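Local coordinates for putative sugar ABC transport system, substrate-binding protein (Bordetella parapertussis, PDB 5IX8) that probably binds a sugar as the soluble substrate-binding component of a bacterial ABC transport system, at residues A[118-132]-A[247-261]. Sequence-based numbering, arbitrary orientation. Where two conformers were deposited one is given.
Sequences VLQDDTLIGKVLGKA and LAVASEPGVIMGRLI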
loop_
_atom_site.group_PDB
_atom_site.type_symbol
_atom_site.label_atom_id
_atom_site.label_comp_id
_atom_site.label_asym_id
_atom_site.label_seq_id
_atom_site.Cartn_x
_atom_site.Cartn_y
_atom_site.Cartn_z
ATOM N N VAL A 118 6.815 8.476 -2.142
ATOM C CA VAL A 118 7.529 7.259 -1.780
ATOM C C VAL A 118 6.471 6.184 -1.727
ATOM O O VAL A 118 5.551 6.270 -0.903
ATOM C CB VAL A 118 8.248 7.363 -0.420
ATOM C CG1 VAL A 118 8.877 6.028 -0.083
ATOM C CG2 VAL A 118 9.322 8.474 -0.421
ATOM N N LEU A 119 6.573 5.195 -2.613
ATOM C CA LEU A 119 5.519 4.173 -2.649
ATOM C C LEU A 119 6.109 2.898 -3.234
ATOM O O LEU A 119 7.252 2.564 -2.922
ATOM C CB LEU A 119 4.282 4.693 -3.406
ATOM C CG LEU A 119 4.400 5.219 -4.851
ATOM C CD1 LEU A 119 3.023 5.094 -5.518
ATOM C CD2 LEU A 119 4.845 6.672 -4.931
ATOM N N GLN A 120 5.295 2.124 -3.950
ATOM C CA GLN A 120 5.763 0.966 -4.701
ATOM C C GLN A 120 5.030 0.929 -6.026
ATOM O O GLN A 120 4.049 1.649 -6.232
ATOM C CB GLN A 120 5.538 -0.360 -3.964
ATOM C CG GLN A 120 6.507 -0.646 -2.838
ATOM C CD GLN A 120 6.295 -2.029 -2.233
ATOM O OE1 GLN A 120 5.181 -2.409 -1.932
ATOM N NE2 GLN A 120 7.361 -2.781 -2.080
ATOM N N ASP A 121 5.503 0.060 -6.919
ATOM C CA ASP A 121 4.943 -0.070 -8.262
ATOM C C ASP A 121 3.763 -1.036 -8.191
ATOM O O ASP A 121 3.948 -2.251 -8.127
ATOM C CB ASP A 121 6.026 -0.586 -9.210
ATOM C CG ASP A 121 5.593 -0.627 -10.644
ATOM O OD1 ASP A 121 4.381 -0.767 -10.919
ATOM O OD2 ASP A 121 6.490 -0.520 -11.518
ATOM N N ASP A 122 2.538 -0.505 -8.222
ATOM C CA ASP A 122 1.359 -1.349 -8.048
ATOM C C ASP A 122 1.180 -2.348 -9.194
ATOM O O ASP A 122 0.802 -3.501 -8.950
ATOM C CB ASP A 122 0.120 -0.476 -7.865
ATOM C CG ASP A 122 0.105 0.188 -6.488
ATOM O OD1 ASP A 122 -0.066 -0.511 -5.450
ATOM O OD2 ASP A 122 0.338 1.410 -6.432
ATOM N N THR A 123 1.506 -1.963 -10.432
ATOM C CA THR A 123 1.444 -2.952 -11.503
ATOM C C THR A 123 2.378 -4.129 -11.224
ATOM O O THR A 123 2.023 -5.298 -11.490
ATOM C CB THR A 123 1.794 -2.304 -12.842
ATOM O OG1 THR A 123 0.911 -1.201 -13.067
ATOM C CG2 THR A 123 1.630 -3.332 -13.964
ATOM N N LEU A 124 3.571 -3.849 -10.689
ATOM C CA LEU A 124 4.548 -4.915 -10.474
ATOM C C LEU A 124 4.156 -5.792 -9.282
ATOM O O LEU A 124 4.463 -6.993 -9.264
ATOM C CB LEU A 124 5.936 -4.318 -10.291
ATOM C CG LEU A 124 7.098 -5.292 -10.157
ATOM C CD1 LEU A 124 7.154 -6.316 -11.287
ATOM C CD2 LEU A 124 8.367 -4.454 -10.147
ATOM N N ILE A 125 3.455 -5.221 -8.299
ATOM C CA ILE A 125 2.874 -6.046 -7.245
ATOM C C ILE A 125 1.970 -7.114 -7.866
ATOM O O ILE A 125 2.035 -8.300 -7.514
ATOM C CB ILE A 125 2.103 -5.162 -6.242
ATOM C CG1 ILE A 125 3.094 -4.378 -5.372
ATOM C CG2 ILE A 125 1.193 -6.032 -5.379
ATOM C CD1 ILE A 125 2.426 -3.464 -4.384
ATOM N N GLY A 126 1.127 -6.708 -8.824
ATOM C CA GLY A 126 0.269 -7.670 -9.492
ATOM C C GLY A 126 1.062 -8.666 -10.314
ATOM O O GLY A 126 0.776 -9.860 -10.297
ATOM N N LYS A 127 2.077 -8.193 -11.032
ATOM C CA LYS A 127 2.913 -9.102 -11.820
ATOM C C LYS A 127 3.607 -10.148 -10.951
ATOM O O LYS A 127 3.689 -11.317 -11.340
ATOM C CB LYS A 127 3.948 -8.295 -12.605
ATOM C CG LYS A 127 3.292 -7.441 -13.708
ATOM C CD LYS A 127 4.339 -6.990 -14.679
ATOM C CE LYS A 127 3.784 -6.143 -15.781
ATOM N NZ LYS A 127 4.890 -5.929 -16.802
ATOM N N VAL A 128 4.142 -9.761 -9.785
ATOM C CA VAL A 128 4.865 -10.771 -8.995
ATOM C C VAL A 128 3.891 -11.788 -8.391
ATOM O O VAL A 128 4.232 -12.972 -8.237
ATOM C CB VAL A 128 5.775 -10.130 -7.922
ATOM C CG1 VAL A 128 6.873 -9.288 -8.595
ATOM C CG2 VAL A 128 4.986 -9.317 -6.932
ATOM N N LEU A 129 2.660 -11.378 -8.088
ATOM C CA LEU A 129 1.664 -12.360 -7.660
ATOM C C LEU A 129 1.258 -13.256 -8.825
ATOM O O LEU A 129 0.998 -14.456 -8.643
ATOM C CB LEU A 129 0.446 -11.649 -7.075
ATOM C CG LEU A 129 0.706 -10.976 -5.730
ATOM C CD1 LEU A 129 -0.500 -10.139 -5.277
ATOM C CD2 LEU A 129 1.135 -11.971 -4.622
ATOM N N GLY A 130 1.189 -12.690 -10.028
ATOM C CA GLY A 130 0.977 -13.513 -11.206
ATOM C C GLY A 130 2.045 -14.577 -11.385
ATOM O O GLY A 130 1.740 -15.729 -11.727
ATOM N N LYS A 131 3.309 -14.216 -11.156
ATOM C CA LYS A 131 4.371 -15.207 -11.269
ATOM C C LYS A 131 4.217 -16.290 -10.218
ATOM O O LYS A 131 4.402 -17.480 -10.509
ATOM C CB LYS A 131 5.738 -14.538 -11.154
ATOM C CG LYS A 131 6.912 -15.559 -11.156
ATOM C CD LYS A 131 8.253 -14.850 -10.996
ATOM C CE LYS A 131 9.395 -15.796 -10.618
ATOM N NZ LYS A 131 9.500 -16.932 -11.588
ATOM N N ALA A 132 3.852 -15.909 -8.987
ATOM C CA ALA A 132 3.629 -16.923 -7.954
ATOM C C ALA A 132 2.535 -17.900 -8.375
ATOM O O ALA A 132 2.675 -19.120 -8.211
ATOM C CB ALA A 132 3.277 -16.243 -6.640
ATOM N N LEU A 247 -1.039 -18.721 -0.891
ATOM C CA LEU A 247 0.046 -19.137 -1.778
ATOM C C LEU A 247 1.197 -18.156 -1.729
ATOM O O LEU A 247 2.371 -18.554 -1.732
ATOM C CB LEU A 247 -0.477 -19.248 -3.208
ATOM C CG LEU A 247 0.539 -19.518 -4.316
ATOM C CD1 LEU A 247 1.272 -20.840 -4.098
ATOM C CD2 LEU A 247 -0.158 -19.472 -5.677
ATOM N N ALA A 248 0.875 -16.871 -1.676
ATOM C CA ALA A 248 1.876 -15.828 -1.728
ATOM C C ALA A 248 1.254 -14.545 -1.227
ATOM O O ALA A 248 0.060 -14.278 -1.453
ATOM C CB ALA A 248 2.399 -15.625 -3.158
ATOM N N VAL A 249 2.082 -13.739 -0.579
ATOM C CA VAL A 249 1.670 -12.439 -0.080
ATOM C C VAL A 249 2.735 -11.462 -0.499
ATOM O O VAL A 249 3.894 -11.592 -0.087
ATOM C CB VAL A 249 1.514 -12.410 1.455
ATOM C CG1 VAL A 249 1.127 -10.990 1.899
ATOM C CG2 VAL A 249 0.480 -13.454 1.928
ATOM N N ALA A 250 2.353 -10.463 -1.255
ATOM C CA ALA A 250 3.341 -9.446 -1.592
ATOM C C ALA A 250 3.672 -8.628 -0.340
ATOM O O ALA A 250 2.772 -8.239 0.405
ATOM C CB ALA A 250 2.813 -8.569 -2.723
ATOM N N SER A 251 4.966 -8.412 -0.077
ATOM C CA SER A 251 5.372 -7.551 1.040
ATOM C C SER A 251 5.105 -6.093 0.676
ATOM O O SER A 251 5.476 -5.653 -0.407
ATOM C CB SER A 251 6.872 -7.760 1.351
ATOM O OG SER A 251 7.413 -6.759 2.225
ATOM N N GLU A 252 4.441 -5.345 1.558
ATOM C CA GLU A 252 4.306 -3.898 1.391
ATOM C C GLU A 252 4.991 -3.226 2.571
ATOM O O GLU A 252 4.423 -3.170 3.677
ATOM C CB GLU A 252 2.843 -3.495 1.293
ATOM C CG GLU A 252 2.236 -4.019 -0.012
ATOM C CD GLU A 252 0.842 -3.474 -0.283
ATOM O OE1 GLU A 252 0.690 -2.241 -0.460
ATOM O OE2 GLU A 252 -0.118 -4.276 -0.304
ATOM N N PRO A 253 6.209 -2.781 2.412
ATOM C CA PRO A 253 7.022 -2.330 3.557
ATOM C C PRO A 253 6.721 -0.886 3.962
ATOM O O PRO A 253 7.472 0.039 3.695
ATOM C CB PRO A 253 8.450 -2.499 3.031
ATOM C CG PRO A 253 8.322 -2.254 1.597
ATOM C CD PRO A 253 7.005 -2.864 1.179
ATOM N N GLY A 254 5.580 -0.701 4.636
ATOM C CA GLY A 254 5.142 0.640 4.994
ATOM C C GLY A 254 6.149 1.346 5.888
ATOM O O GLY A 254 6.313 2.562 5.804
ATOM N N VAL A 255 6.786 0.593 6.796
ATOM C CA VAL A 255 7.680 1.209 7.770
ATOM C C VAL A 255 8.841 1.865 7.048
ATOM O O VAL A 255 9.158 3.025 7.301
ATOM C CB VAL A 255 8.180 0.180 8.796
ATOM C CG1 VAL A 255 9.279 0.792 9.667
ATOM C CG2 VAL A 255 7.031 -0.316 9.673
ATOM N N ILE A 256 9.464 1.156 6.101
ATOM C CA ILE A 256 10.602 1.790 5.420
ATOM C C ILE A 256 10.125 2.968 4.558
ATOM O O ILE A 256 10.843 3.975 4.425
ATOM C CB ILE A 256 11.458 0.770 4.631
ATOM C CG1 ILE A 256 12.805 1.428 4.268
ATOM C CG2 ILE A 256 10.756 0.271 3.373
ATOM C CD1 ILE A 256 13.848 0.508 3.703
HETATM N N MSE A 257 8.899 2.907 4.019
HETATM C CA MSE A 257 8.401 4.028 3.221
HETATM C C MSE A 257 8.301 5.267 4.086
HETATM O O MSE A 257 8.686 6.363 3.653
HETATM C CB MSE A 257 7.038 3.739 2.609
HETATM C CG MSE A 257 7.037 2.629 1.594
HETATM SE SE MSE A 257 5.185 2.291 0.962
HETATM C CE MSE A 257 5.489 0.484 0.375
ATOM N N GLY A 258 7.818 5.087 5.323
ATOM C CA GLY A 258 7.721 6.216 6.242
ATOM C C GLY A 258 9.079 6.797 6.594
ATOM O O GLY A 258 9.250 8.011 6.636
ATOM N N ARG A 259 10.060 5.930 6.871
ATOM C CA ARG A 259 11.407 6.421 7.165
ATOM C C ARG A 259 11.968 7.183 5.986
ATOM O O ARG A 259 12.619 8.229 6.154
ATOM C CB ARG A 259 12.335 5.264 7.517
ATOM C CG ARG A 259 11.889 4.438 8.703
ATOM C CD ARG A 259 13.063 3.540 9.150
ATOM N NE ARG A 259 12.663 2.675 10.245
ATOM C CZ ARG A 259 12.501 3.091 11.499
ATOM N NH1 ARG A 259 12.765 4.368 11.840
ATOM N NH2 ARG A 259 12.086 2.220 12.413
ATOM N N LEU A 260 11.781 6.639 4.786
ATOM C CA LEU A 260 12.282 7.317 3.604
ATOM C C LEU A 260 11.608 8.663 3.400
ATOM O O LEU A 260 12.260 9.614 2.996
ATOM C CB LEU A 260 12.093 6.435 2.375
ATOM C CG LEU A 260 12.944 5.180 2.359
ATOM C CD1 LEU A 260 12.478 4.224 1.254
ATOM C CD2 LEU A 260 14.442 5.510 2.199
ATOM N N ILE A 261 10.313 8.771 3.675
ATOM C CA ILE A 261 9.658 10.077 3.546
ATOM C C ILE A 261 10.366 11.133 4.391
ATOM O O ILE A 261 10.602 12.265 3.944
ATOM C CB ILE A 261 8.164 9.935 3.906
ATOM C CG1 ILE A 261 7.442 9.247 2.713
ATOM C CG2 ILE A 261 7.560 11.288 4.239
ATOM C CD1 ILE A 261 6.082 8.662 3.079
HETATM O O HOH W 1 7.765 -5.340 -1.211
#
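Gln120 reaches across to Pro253 and Met257 at the middle of this buried contact. The Gln120 and Pro253 side chains approach from opposite directions, and Gln120 NE2 comes 3.3 Å from Pro253 CD. The selenomethionine side chain of Met257 crosses Gln120 at about a right angle. Its methyl CE rests 3.6 Å from Gln120 CG, and its selenium lies near Leu119 CA. No direct hydrogen bond joins the two segments. A water sits between Gln120 NE2 and Ser251 O, but its 2.4 Å distance to Ser251 O makes the bridge doubtful. Gln120 NE2 also donates to Val291 O.

The two segments are crossovers between the two lobes of a periplasmic binding protein. Each leaves a strand of one lobe and enters a helix of the other, so they run side by side through the hinge in opposite directions. In one lobe Val118 faces helix 254-270. With CG1 anti to the backbone N (chi1 176°), that methyl lies over Met257 CB and Leu260 CB, while CG2 meets Ile261 CG1 at 3.7 Å. In the other lobe helix segment 122-132 lies nearly antiparallel to strand 248-250, at 166°. Leu129 CD2 is about equally far from the CB atoms of Ala248 and Ala250. Ile125 CG2 meets Ala250 CB at 4.0 Å, and Ala132 CB abuts Ala248 CB at 3.6 Å. The small alanine side chains are consistent with the 8.8 Å closest approach of the axes of 122-132 and 248-250. Near the hinge, Asp122 OD1 and Glu252 OE1 both form salt bridges with Arg158, which probably offsets their like charges. Glu252 OE2 is hydrogen-bonded to Ser231 OG.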